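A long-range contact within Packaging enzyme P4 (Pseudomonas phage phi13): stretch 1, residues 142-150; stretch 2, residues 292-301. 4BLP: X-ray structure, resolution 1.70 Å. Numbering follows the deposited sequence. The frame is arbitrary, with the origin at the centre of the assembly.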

# COMPACT_ATOMS: atom_id res chain seq x y z
N ARG D 142 14.89 -43.06 -11.83
CA ARG D 142 14.76 -43.29 -13.27
C ARG D 142 13.48 -42.75 -13.89
O ARG D 142 13.45 -42.52 -15.10
CB ARG D 142 14.84 -44.80 -13.56
CG ARG D 142 16.25 -45.36 -13.33
CD ARG D 142 16.34 -46.81 -13.71
NE ARG D 142 17.67 -47.31 -13.40
CZ ARG D 142 17.99 -48.60 -13.37
NH1 ARG D 142 17.07 -49.52 -13.63
NH2 ARG D 142 19.22 -48.97 -13.07
N ASN D 143 12.43 -42.53 -13.08
CA ASN D 143 11.11 -42.18 -13.59
C ASN D 143 10.52 -40.97 -12.89
O ASN D 143 9.34 -40.97 -12.52
CB ASN D 143 10.19 -43.40 -13.45
CG ASN D 143 10.00 -43.87 -12.01
OD1 ASN D 143 10.80 -43.56 -11.11
ND2 ASN D 143 8.90 -44.55 -11.78
N HIS D 144 11.30 -39.89 -12.81
CA HIS D 144 10.84 -38.62 -12.23
C HIS D 144 9.72 -38.08 -13.12
O HIS D 144 9.88 -38.08 -14.35
CB HIS D 144 12.03 -37.65 -12.17
CG HIS D 144 11.87 -36.45 -11.27
ND1 HIS D 144 10.80 -35.57 -11.42
CD2 HIS D 144 12.66 -36.01 -10.27
CE1 HIS D 144 10.98 -34.62 -10.50
NE2 HIS D 144 12.08 -34.85 -9.77
N LEU D 145 8.57 -37.64 -12.54
CA LEU D 145 7.55 -37.05 -13.43
C LEU D 145 8.05 -35.75 -14.05
O LEU D 145 8.93 -35.08 -13.49
CB LEU D 145 6.25 -36.73 -12.65
CG LEU D 145 5.40 -37.96 -12.24
CD1 LEU D 145 4.19 -37.49 -11.43
CD2 LEU D 145 4.95 -38.78 -13.47
N SER D 146 7.46 -35.37 -15.20
CA SER D 146 7.73 -34.07 -15.78
C SER D 146 7.24 -33.00 -14.79
O SER D 146 6.27 -33.22 -14.06
CB SER D 146 7.01 -33.92 -17.11
OG SER D 146 7.49 -34.86 -18.06
N GLY D 147 7.94 -31.88 -14.77
CA GLY D 147 7.64 -30.80 -13.84
C GLY D 147 8.91 -30.05 -13.51
O GLY D 147 9.83 -29.96 -14.32
N LEU D 148 8.96 -29.53 -12.28
CA LEU D 148 10.09 -28.79 -11.76
C LEU D 148 10.62 -29.51 -10.56
O LEU D 148 9.83 -29.94 -9.71
CB LEU D 148 9.56 -27.38 -11.38
CG LEU D 148 10.53 -26.42 -10.68
CD1 LEU D 148 11.75 -26.08 -11.61
CD2 LEU D 148 9.79 -25.12 -10.28
N HIS D 149 11.96 -29.64 -10.48
CA HIS D 149 12.64 -30.21 -9.30
C HIS D 149 13.42 -29.07 -8.68
O HIS D 149 14.27 -28.50 -9.34
CB HIS D 149 13.59 -31.36 -9.69
CG HIS D 149 14.18 -32.04 -8.49
ND1 HIS D 149 13.74 -33.29 -8.08
CD2 HIS D 149 15.12 -31.61 -7.61
CE1 HIS D 149 14.45 -33.59 -7.00
NE2 HIS D 149 15.29 -32.61 -6.67
N VAL D 150 13.15 -28.73 -7.43
CA VAL D 150 13.91 -27.62 -6.85
C VAL D 150 14.94 -28.14 -5.86
O VAL D 150 14.69 -29.11 -5.14
CB VAL D 150 13.00 -26.54 -6.20
CG1 VAL D 150 12.08 -25.90 -7.25
CG2 VAL D 150 12.19 -27.13 -5.06
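Stretch 2, residues 292-301: TIRSGTGRIF

What shape does stretch 2 bring to the contact, and how does it run? Residues 292–295 and 298–301 are two strands of a hairpin, joined by a type I beta turn from S295 to G298. Backbone hydrogen bonds run both ways between I293 and I300, N to O at 2.8 Å each, and the turn is closed by S295 N to G298 O at 3.0 Å and G298 N to S295 O at 3.2 Å. The first strand and the turn supply most of the contact; from the second, I300 adds only a small touch, its CD1 lying 3.9 Å from N143 OD1. G298, at phi 120° and psi -175°, adopts a backbone in which a CB would be jammed against the carbonyl O of T297. Along stretch 1, N143 faces the turn while L145 lies by R294, so the sequence numbers rise in opposite senses and the two backbones are antiparallel where they meet.

Which backbone bonds hold the two stretches together? A single beta bridge pairs H144 with S295, their CA atoms 4.5 Å apart, and hydrogen bonds flank it. G296 N donates to N143 O at 2.9 Å, and L145 N donates to R294 O at 3.0 Å, with N-H...O angles of 155° and 165°. Each bond thus joins neighbours of the bridged pair, leaving H144 and S295 between them. The bridge does not grow into a longer ladder: beyond L145 the chain moves off, and the CA-to-CB bond of S146 points away from stretch 2.

How does the polar side chain of N143 meet the turn? Its CA-to-CB bond points toward stretch 2, and with chi1 in the p well ND2 donates to T297 OG1 at 3.1 Å. The other end of the amide lies by the strand end, OD1 being 3.4 Å from S295 CB. The turn has its own internal support: S295 OG donates to G298 O at 2.6 Å and accepts from T297 N at 3.1 Å. N143 therefore grips a turn already braced by a serine side chain.

What packs around I293 and L145? I293 points toward stretch 1 and meets two histidines. Its CG2 sits over one face of the H144 ring, 3.5 Å from H144 CD2, a CH-pi contact in which CG2 lies 3.7 Å from the ring centroid and 19° off the normal. Its CG1 approaches the edge of the H149 ring, 3.8 Å from H149 CE1. The rings are themselves linked, H144 NE2 and H149 ND1 being hydrogen-bonded at 2.8 Å, while H144 ND1 donates to L145 O at 2.8 Å; both ring nitrogens of H144 are thus engaged. L145 also points toward stretch 2, placing CG 3.8 Å from S295 C, CD1 4.0 Å from R294 CB and CD2 4.0 Å from G296 N.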

# COMPACT_ATOMS: atom_id res chain seq x y z
N THR D 292 12.41 -35.59 -1.94
CA THR D 292 11.08 -36.14 -2.19
C THR D 292 10.78 -35.93 -3.65
O THR D 292 11.01 -34.83 -4.16
CB THR D 292 9.99 -35.59 -1.26
OG1 THR D 292 8.74 -36.23 -1.62
CG2 THR D 292 9.84 -34.03 -1.32
N ILE D 293 10.34 -37.00 -4.33
CA ILE D 293 10.04 -36.94 -5.76
C ILE D 293 8.72 -37.61 -6.09
O ILE D 293 8.48 -38.73 -5.64
CB ILE D 293 11.20 -37.63 -6.53
CG1 ILE D 293 12.52 -36.82 -6.41
CG2 ILE D 293 10.83 -37.91 -8.01
CD1 ILE D 293 13.79 -37.62 -6.82
N ARG D 294 7.92 -36.96 -6.97
CA ARG D 294 6.71 -37.56 -7.52
C ARG D 294 7.19 -38.33 -8.75
O ARG D 294 7.65 -37.70 -9.73
CB ARG D 294 5.67 -36.46 -7.91
CG ARG D 294 5.22 -35.62 -6.71
CD ARG D 294 4.22 -34.53 -7.12
NE ARG D 294 4.25 -33.43 -6.14
CZ ARG D 294 3.52 -33.39 -5.03
NH1 ARG D 294 2.64 -34.34 -4.77
NH2 ARG D 294 3.66 -32.37 -4.18
N SER D 295 7.22 -39.68 -8.68
CA SER D 295 7.63 -40.52 -9.79
C SER D 295 6.43 -41.16 -10.47
O SER D 295 5.29 -41.10 -9.95
CB SER D 295 8.62 -41.62 -9.34
OG SER D 295 7.93 -42.75 -8.83
N GLY D 296 6.72 -41.81 -11.60
CA GLY D 296 5.68 -42.53 -12.34
C GLY D 296 5.10 -43.69 -11.54
O GLY D 296 3.99 -44.13 -11.84
N THR D 297 5.80 -44.17 -10.50
CA THR D 297 5.32 -45.29 -9.68
C THR D 297 5.00 -44.88 -8.23
O THR D 297 4.81 -45.76 -7.38
CB THR D 297 6.33 -46.45 -9.71
OG1 THR D 297 7.62 -45.97 -9.32
CG2 THR D 297 6.42 -47.12 -11.09
N GLY D 298 4.89 -43.58 -7.98
CA GLY D 298 4.55 -43.06 -6.66
C GLY D 298 5.62 -42.16 -6.07
O GLY D 298 6.59 -41.83 -6.75
N ARG D 299 5.43 -41.74 -4.81
CA ARG D 299 6.38 -40.85 -4.17
C ARG D 299 7.65 -41.61 -3.73
O ARG D 299 7.58 -42.64 -3.08
CB ARG D 299 5.73 -40.11 -2.99
CG ARG D 299 6.57 -38.91 -2.50
CD ARG D 299 5.86 -38.15 -1.41
NE ARG D 299 5.92 -38.78 -0.08
CZ ARG D 299 6.71 -38.38 0.91
NH1 ARG D 299 7.56 -37.38 0.73
NH2 ARG D 299 6.65 -38.97 2.10
N ILE D 300 8.83 -41.09 -4.13
CA ILE D 300 10.13 -41.69 -3.77
C ILE D 300 10.84 -40.66 -2.91
O ILE D 300 11.03 -39.54 -3.37
CB ILE D 300 10.97 -42.11 -5.00
CG1 ILE D 300 10.17 -43.09 -5.94
CG2 ILE D 300 12.32 -42.72 -4.50
CD1 ILE D 300 10.93 -43.60 -7.17
N PHE D 301 11.24 -41.00 -1.69
CA PHE D 301 11.77 -40.00 -0.78
C PHE D 301 12.76 -40.59 0.20
O PHE D 301 12.77 -41.80 0.41
CB PHE D 301 10.61 -39.36 -0.01
CG PHE D 301 9.80 -40.33 0.84
CD1 PHE D 301 8.77 -41.07 0.27
CD2 PHE D 301 10.04 -40.46 2.20
CE1 PHE D 301 8.01 -41.97 1.05
CE2 PHE D 301 9.29 -41.34 2.98
CZ PHE D 301 8.27 -42.09 2.41